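Local coordinates for class II aldolase/adducin domain protein (Pseudomonas syringae pv. phaseolicola 1448A, PDB 3OCR), which is probably a lyase of the class II aldolase/adducin family, with a substrate that remains to be identified, at residues 254-257 and 258-262. Numbering follows the deposited sequence.
Sequences ARHW and NALIR
Trp257 and Ile261 meet one turn apart on the C-terminal helix 251-265, an alpha-helix that packs against helices 29-47 and 199-219 of the class II aldolase/adducin fold and also faces a second subunit. Ile261 CG1 lies over one face of the indole, 3.8 Å from the centroid of the five-membered ring, a CH-pi contact displaced toward the rim on the NE1 side. Its CD1 lies above the ring plane but outside the rim, beyond the CE2-CZ2 bond, 3.7 Å from Trp257 CZ2. With CG anti to the backbone N (chi1 172°), the indole leans toward the next turn, and Lys37 and Ala40 pack on it from helix 29-47. Beneath this pair, Ile261 N donates to Trp257 O at 2.9 Å, with the N-H nearly straight at 163°. On the neighbouring buried flank Leu260 CD1 approaches His256 CD2 at 3.7 Å. Both imidazole nitrogens are engaged, ND1 with Tyr55 OH of the second subunit and NE2 with His207 of helix 199-219, which fixes the ring's rotation while the leucine packs beside it. At exposed Ala254 and Asn258 the bonding is weaker: amide atoms OD1 and ND2 of Asn258 both lie 3.3 Å from Ala254 O without hydrogen-bonding to it, and that oxygen takes the backbone N-H of Asn258 instead. Separately, at the subunit interface, Arg262 forms a salt bridge with Glu80 of the second subunit, and Ala259 CA sits over one face of its guanidinium. At the edge of that group a water accepts from Arg262 NH1 at 2.8 Å and donates to Arg255 O at 2.9 Å.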
loop_
_atom_site.group_PDB
_atom_site.type_symbol
_atom_site.label_atom_id
_atom_site.label_comp_id
_atom_site.label_asym_id
_atom_site.label_seq_id
_atom_site.Cartn_x
_atom_site.Cartn_y
_atom_site.Cartn_z
ATOM N N ALA A 254 24.260 16.411 -0.070
ATOM C CA ALA A 254 24.303 16.622 1.382
ATOM C C ALA A 254 22.935 17.008 1.939
ATOM O O ALA A 254 22.522 16.509 2.973
ATOM C CB ALA A 254 25.343 17.695 1.734
ATOM N N ARG A 255 22.217 17.873 1.232
ATOM C CA ARG A 255 20.904 18.337 1.687
ATOM C C ARG A 255 19.885 17.186 1.762
ATOM O O ARG A 255 19.160 17.038 2.752
ATOM C CB ARG A 255 20.408 19.453 0.756
ATOM C CG ARG A 255 19.117 20.123 1.163
ATOM C CD ARG A 255 18.717 21.242 0.184
ATOM N NE ARG A 255 19.764 22.251 0.096
ATOM C CZ ARG A 255 20.527 22.443 -0.977
ATOM N NH1 ARG A 255 20.333 21.733 -2.086
ATOM N NH2 ARG A 255 21.466 23.374 -0.951
ATOM N N HIS A 256 19.821 16.397 0.687
ATOM C CA HIS A 256 18.949 15.231 0.595
ATOM C C HIS A 256 19.272 14.249 1.715
ATOM O O HIS A 256 18.375 13.719 2.358
ATOM C CB HIS A 256 19.163 14.563 -0.773
ATOM C CG HIS A 256 18.247 13.419 -1.060
ATOM N ND1 HIS A 256 17.242 13.492 -2.003
ATOM C CD2 HIS A 256 18.226 12.150 -0.589
ATOM C CE1 HIS A 256 16.617 12.329 -2.069
ATOM N NE2 HIS A 256 17.200 11.494 -1.228
ATOM N N TRP A 257 20.556 14.002 1.927
ATOM C CA TRP A 257 20.998 13.030 2.910
ATOM C C TRP A 257 20.681 13.512 4.332
ATOM O O TRP A 257 20.233 12.720 5.170
ATOM C CB TRP A 257 22.502 12.798 2.792
ATOM C CG TRP A 257 23.072 11.951 3.906
ATOM C CD1 TRP A 257 23.727 12.382 5.044
ATOM C CD2 TRP A 257 23.049 10.518 3.971
ATOM N NE1 TRP A 257 24.111 11.290 5.798
ATOM C CE2 TRP A 257 23.692 10.141 5.171
ATOM C CE3 TRP A 257 22.533 9.522 3.131
ATOM C CZ2 TRP A 257 23.849 8.795 5.550
ATOM C CZ3 TRP A 257 22.673 8.186 3.506
ATOM C CH2 TRP A 257 23.326 7.836 4.707
ATOM N N ASN A 258 20.929 14.790 4.598
ATOM C CA ASN A 258 20.752 15.348 5.963
ATOM C C ASN A 258 19.288 15.271 6.428
ATOM O O ASN A 258 19.012 15.152 7.629
ATOM C CB ASN A 258 21.211 16.810 6.016
ATOM C CG ASN A 258 22.719 16.965 5.950
ATOM O OD1 ASN A 258 23.469 16.010 6.122
ATOM N ND2 ASN A 258 23.169 18.191 5.729
ATOM N N ALA A 259 18.362 15.380 5.482
ATOM C CA ALA A 259 16.927 15.247 5.769
ATOM C C ALA A 259 16.571 13.786 6.038
ATOM O O ALA A 259 15.838 13.491 6.969
ATOM C CB ALA A 259 16.063 15.818 4.629
ATOM N N LEU A 260 17.091 12.873 5.228
ATOM C CA LEU A 260 16.936 11.438 5.509
ATOM C C LEU A 260 17.399 11.104 6.930
ATOM O O LEU A 260 16.710 10.389 7.650
ATOM C CB LEU A 260 17.684 10.587 4.487
ATOM C CG LEU A 260 17.042 10.566 3.092
ATOM C CD1 LEU A 260 17.832 9.677 2.143
ATOM C CD2 LEU A 260 15.579 10.115 3.110
ATOM N N ILE A 261 18.558 11.631 7.320
ATOM C CA ILE A 261 19.108 11.438 8.693
ATOM C C ILE A 261 18.199 11.988 9.787
ATOM O O ILE A 261 17.945 11.297 10.772
ATOM C CB ILE A 261 20.537 12.024 8.842
ATOM C CG1 ILE A 261 21.538 11.252 7.975
ATOM C CG2 ILE A 261 21.007 12.063 10.332
ATOM C CD1 ILE A 261 21.627 9.769 8.279
ATOM N N ARG A 262 17.736 13.229 9.641
ATOM C CA ARG A 262 16.786 13.808 10.598
ATOM C C ARG A 262 15.536 12.924 10.716
ATOM O O ARG A 262 15.051 12.701 11.813
ATOM C CB ARG A 262 16.384 15.263 10.247
ATOM C CG ARG A 262 17.509 16.298 10.302
ATOM C CD ARG A 262 16.985 17.770 10.310
ATOM N NE ARG A 262 16.093 18.045 9.186
ATOM C CZ ARG A 262 16.477 18.327 7.934
ATOM N NH1 ARG A 262 17.766 18.439 7.601
ATOM N NH2 ARG A 262 15.551 18.522 7.001
HETATM O O HOH W 1 18.146 18.798 4.801
#